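Putative phosphohydrolase (Shewanella amazonensis, PDB 3M1T) is of unknown function but, as an HDOD-domain protein of the HD phosphohydrolase clan, is a putative phosphohydrolase that may act in signal transduction. Local coordinates at residues Asp12-Leu17 with Glu142-Asn147; Asn147-Val152 with Leu174-Ala179. All coordinates share one frame; numbering follows the deposited sequence.

Contact 1. Residues Asp12-Leu17 with Glu142-Asn147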
# COMPACT_ATOMS: atom_id res chain seq x y z
N ASP A 12 -4.98 21.10 3.44
CA ASP A 12 -6.20 21.55 2.78
C ASP A 12 -6.16 21.40 1.28
O ASP A 12 -7.11 21.76 0.59
CB ASP A 12 -6.56 22.97 3.23
CG ASP A 12 -5.54 24.00 2.80
OD1 ASP A 12 -4.51 23.64 2.20
OD2 ASP A 12 -5.78 25.19 3.11
N GLU A 13 -5.10 20.81 0.78
CA GLU A 13 -4.98 20.51 -0.63
C GLU A 13 -5.21 19.05 -0.97
O GLU A 13 -5.33 18.70 -2.14
CB GLU A 13 -3.60 20.96 -1.11
CG GLU A 13 -3.49 22.48 -1.03
CD GLU A 13 -2.07 22.97 -1.30
OE1 GLU A 13 -1.27 22.21 -1.85
OE2 GLU A 13 -1.80 24.13 -0.93
N LEU A 14 -5.27 18.18 0.02
CA LEU A 14 -5.33 16.78 -0.25
C LEU A 14 -6.67 16.42 -0.87
O LEU A 14 -7.68 17.07 -0.55
CB LEU A 14 -5.18 15.96 1.07
CG LEU A 14 -3.83 16.06 1.76
CD1 LEU A 14 -3.88 15.41 3.14
CD2 LEU A 14 -2.74 15.39 0.94
N PRO A 15 -6.69 15.37 -1.65
CA PRO A 15 -7.95 14.94 -2.20
C PRO A 15 -8.90 14.46 -1.13
O PRO A 15 -8.47 13.88 -0.12
CB PRO A 15 -7.56 13.79 -3.09
CG PRO A 15 -6.32 13.33 -2.59
CD PRO A 15 -5.59 14.54 -2.13
N ARG A 16 -10.17 14.74 -1.37
CA ARG A 16 -11.22 14.41 -0.44
C ARG A 16 -12.00 13.22 -0.97
O ARG A 16 -12.33 13.16 -2.17
CB ARG A 16 -12.16 15.58 -0.28
CG ARG A 16 -11.74 16.54 0.82
CD ARG A 16 -12.86 16.71 1.80
NE ARG A 16 -13.26 18.11 1.86
CZ ARG A 16 -14.43 18.53 2.34
NH1 ARG A 16 -15.34 17.66 2.78
NH2 ARG A 16 -14.71 19.83 2.34
N LEU A 17 -12.30 12.28 -0.08
CA LEU A 17 -13.19 11.18 -0.45
C LEU A 17 -14.63 11.66 -0.55
O LEU A 17 -15.07 12.48 0.24
CB LEU A 17 -13.10 10.08 0.60
CG LEU A 17 -11.72 9.42 0.72
CD1 LEU A 17 -11.78 8.43 1.95
CD2 LEU A 17 -11.34 8.75 -0.63
N GLU A 142 3.64 9.21 -4.00
CA GLU A 142 4.30 9.38 -5.32
C GLU A 142 3.32 10.10 -6.27
O GLU A 142 3.63 11.14 -6.91
CB GLU A 142 4.67 7.99 -5.86
CG GLU A 142 5.68 7.94 -6.99
CD GLU A 142 6.19 6.53 -7.29
OE1 GLU A 142 5.77 5.54 -6.64
OE2 GLU A 142 7.04 6.42 -8.19
N LEU A 143 2.12 9.55 -6.35
CA LEU A 143 1.06 10.10 -7.21
C LEU A 143 0.65 11.52 -6.82
O LEU A 143 0.43 12.38 -7.66
CB LEU A 143 -0.14 9.15 -7.23
CG LEU A 143 0.21 7.72 -7.67
CD1 LEU A 143 -1.02 6.87 -7.63
CD2 LEU A 143 0.90 7.67 -9.10
N LEU A 144 0.54 11.77 -5.51
CA LEU A 144 0.10 13.06 -5.04
C LEU A 144 1.13 14.13 -5.48
O LEU A 144 0.71 15.24 -5.80
CB LEU A 144 0.01 13.06 -3.50
CG LEU A 144 -1.11 12.26 -2.88
CD1 LEU A 144 -1.02 12.43 -1.36
CD2 LEU A 144 -2.49 12.77 -3.35
N ILE A 145 2.42 13.83 -5.39
CA ILE A 145 3.46 14.80 -5.78
C ILE A 145 3.40 15.13 -7.27
O ILE A 145 3.47 16.31 -7.68
CB ILE A 145 4.83 14.39 -5.33
CG1 ILE A 145 4.92 14.43 -3.78
CG2 ILE A 145 5.94 15.30 -5.99
CD1 ILE A 145 6.16 13.91 -3.28
N VAL A 146 3.24 14.11 -8.09
CA VAL A 146 3.10 14.35 -9.55
C VAL A 146 1.90 15.21 -9.85
O VAL A 146 1.97 16.16 -10.65
CB VAL A 146 3.03 13.02 -10.31
CG1 VAL A 146 2.67 13.25 -11.84
CG2 VAL A 146 4.34 12.28 -10.16
N ASN A 147 0.77 14.92 -9.21
CA ASN A 147 -0.42 15.71 -9.46
C ASN A 147 -0.43 17.09 -8.86
O ASN A 147 -0.94 18.02 -9.47
CB ASN A 147 -1.64 14.90 -9.09
CG ASN A 147 -2.09 14.03 -10.28
OD1 ASN A 147 -3.26 13.67 -10.39
ND2 ASN A 147 -1.16 13.72 -11.19
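Leu144 reaches from helix 140-148 to Leu14 and Pro15, in the loop that leads from helix 5-8 into helix 19-29. Glu142, two residues into the helix, accepts from Val146 N through its carbonyl O at 3.2 Å, and Leu143 O receives Asn147 N at 3.0 Å in the same way. Leu143 itself turns from the loop into the interior and packs on Val95. One residue on, Leu144 points at the loop and makes the whole contact from the helix side. Its CG lies beside the backbone N and opposite the carbonyl carbon (chi1 -71°), which carries the fork of the side chain out to the loop, and the two methyls divide the work. CD2 meets the proline ring at its CG-CD side, 3.8 Å from Pro15 CD and 3.9 Å from Pro15 CG. CD1 takes the other partner, lying 4.1 Å from Leu14 CD2, with the two leucine side chains crossing at roughly a right angle. Leu14 and Pro15 have polyproline-like backbone angles. The loop is thus laid against a helical bundle, consistent with the all-helical fold of the HD/PDEase clan to which HDOD domains belong, without any hydrogen bond between the two segments, and the buried surface comes to 93 Å². Helix 178-188 supplies further cover, with Leu184 and Ser188 against Leu14 and Leu185 against Pro15, while Pro15 O is hydrogen-bonded to Trp189 NE1. After Leu144 the side chains point away from the loop: Ile145 is buried against Glu170 of helix 166-174, and both Val146 and Asn147 touch Val98.

Contact 2. Residues Asn147-Val152 with Leu174-Ala179; sequences NGDPAV and LGYDNA
The backbones come nearest at Val152 and Leu174, whose CA atoms are 8.0 Å apart, where the first turn of helix 150-161 faces the last residue of helix 166-174; Gly175 then leaves helical geometry with positive phi. Leu174 supplies the apolar part, its CD2 methyl touching both Val152 and Asp149. Its CG lies opposite the carbonyl carbon (chi1 -60°), which lets CD2 reach them although the side chain does not start out toward them. Val152 CG1 lies 3.7 Å from Leu174 CD2, the two side chains running past each other in opposite senses. From the Asp149 side, CG approaches the same Leu174 CD2 to 3.8 Å. The polar part joins Asp149 to Tyr176 through water. Asp149 OD2 and Tyr176 OH are 3.7 Å apart, with no direct hydrogen bond, and two separate one-water bridges close the gap. Water 1 donates to Asp149 OD2 at 2.8 Å and is hydrogen-bonded to Tyr176 OH at 2.7 Å; water 2 likewise donates to OD2 and bonds to the phenol, lying at the ring's edge in its plane. The carboxylate is turned 58° from the ring, which has Leu174 CB over one face, toward the rim. Asp149 also separates helices 140-148 and 150-161. The arrangement joins the start of helix 150-161 to the end of helix 166-174, consecutive helices of the all-helical HDOD fold.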
# COMPACT_ATOMS: atom_id res chain seq x y z
N ASN A 147 0.77 14.92 -9.21
CA ASN A 147 -0.42 15.71 -9.46
C ASN A 147 -0.43 17.09 -8.86
O ASN A 147 -0.94 18.02 -9.47
CB ASN A 147 -1.64 14.90 -9.09
CG ASN A 147 -2.09 14.03 -10.28
OD1 ASN A 147 -3.26 13.67 -10.39
ND2 ASN A 147 -1.16 13.72 -11.19
N GLY A 148 0.18 17.24 -7.69
CA GLY A 148 0.15 18.49 -6.99
C GLY A 148 1.24 19.43 -7.34
O GLY A 148 1.05 20.63 -7.31
N ASP A 149 2.38 18.87 -7.75
CA ASP A 149 3.55 19.68 -8.08
C ASP A 149 4.20 19.14 -9.37
O ASP A 149 5.33 18.63 -9.35
CB ASP A 149 4.52 19.67 -6.91
CG ASP A 149 4.06 20.58 -5.78
OD1 ASP A 149 4.18 21.82 -5.94
OD2 ASP A 149 3.54 20.04 -4.81
N PRO A 150 3.46 19.24 -10.49
CA PRO A 150 3.96 18.57 -11.71
C PRO A 150 5.35 19.00 -12.15
O PRO A 150 6.18 18.14 -12.57
CB PRO A 150 2.90 18.90 -12.76
CG PRO A 150 1.89 19.74 -12.11
CD PRO A 150 2.13 19.85 -10.67
N ALA A 151 5.61 20.31 -12.12
CA ALA A 151 6.88 20.82 -12.58
C ALA A 151 8.05 20.32 -11.69
O ALA A 151 9.07 19.83 -12.18
CB ALA A 151 6.83 22.34 -12.65
N VAL A 152 7.89 20.47 -10.38
CA VAL A 152 8.86 19.95 -9.43
C VAL A 152 9.07 18.44 -9.59
O VAL A 152 10.19 17.98 -9.59
CB VAL A 152 8.51 20.33 -7.98
CG1 VAL A 152 9.36 19.57 -6.99
CG2 VAL A 152 8.70 21.85 -7.87
N LEU A 174 10.44 20.56 -1.96
CA LEU A 174 9.08 20.60 -1.41
C LEU A 174 9.05 20.77 0.10
O LEU A 174 8.02 21.21 0.61
CB LEU A 174 8.34 19.31 -1.73
CG LEU A 174 8.18 18.98 -3.23
CD1 LEU A 174 7.67 17.53 -3.40
CD2 LEU A 174 7.30 20.01 -3.92
N GLY A 175 10.09 20.36 0.80
CA GLY A 175 10.13 20.40 2.25
C GLY A 175 9.54 19.15 2.90
O GLY A 175 9.45 19.08 4.16
N TYR A 176 9.13 18.16 2.11
CA TYR A 176 8.67 16.88 2.60
C TYR A 176 8.89 15.88 1.50
O TYR A 176 9.20 16.30 0.35
CB TYR A 176 7.15 16.97 2.97
CG TYR A 176 6.28 17.41 1.84
CD1 TYR A 176 5.91 16.50 0.86
CD2 TYR A 176 5.94 18.73 1.64
CE1 TYR A 176 5.18 16.91 -0.19
CE2 TYR A 176 5.15 19.16 0.58
CZ TYR A 176 4.81 18.23 -0.36
OH TYR A 176 4.06 18.65 -1.45
N ASP A 177 8.76 14.58 1.80
CA ASP A 177 8.92 13.56 0.77
C ASP A 177 7.64 12.75 0.54
O ASP A 177 6.58 13.00 1.17
CB ASP A 177 10.09 12.63 0.99
CG ASP A 177 10.00 11.79 2.23
OD1 ASP A 177 8.89 11.43 2.65
OD2 ASP A 177 11.07 11.49 2.83
N ASN A 178 7.73 11.86 -0.43
CA ASN A 178 6.53 11.12 -0.85
C ASN A 178 5.97 10.18 0.26
O ASN A 178 4.75 9.94 0.30
CB ASN A 178 6.80 10.36 -2.14
CG ASN A 178 7.72 9.21 -1.95
OD1 ASN A 178 7.28 8.14 -1.65
ND2 ASN A 178 9.06 9.44 -2.12
N ALA A 179 6.82 9.72 1.15
CA ALA A 179 6.42 8.86 2.24
C ALA A 179 5.60 9.71 3.24
O ALA A 179 4.55 9.27 3.77
CB ALA A 179 7.60 8.14 2.93
O HOH W 1 4.10 21.18 -2.31
O HOH W 2 2.92 17.63 -3.57

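Overall arrangement
The two contacts occupy neighbouring patches on the same side of the chain's centre, their own centres about 9 Å apart. They follow one another along the chain and share Asn147, near the end of helix 140-148. This helix links them physically: while Leu144 serves contact 1, the next residue, Ile145, faces contact 2, with Ile145 CG2 3.8 Å from Leu174 CD1 and Ile145 CD1 3.7 Å from Asn178 CA. Helix 178-188, which starts in contact 2, is a second link, since it also flanks the loop of contact 1. Contact centres lie about 15 Å and 19 Å from the centre of the chain, and neither contact includes a metal or ligand.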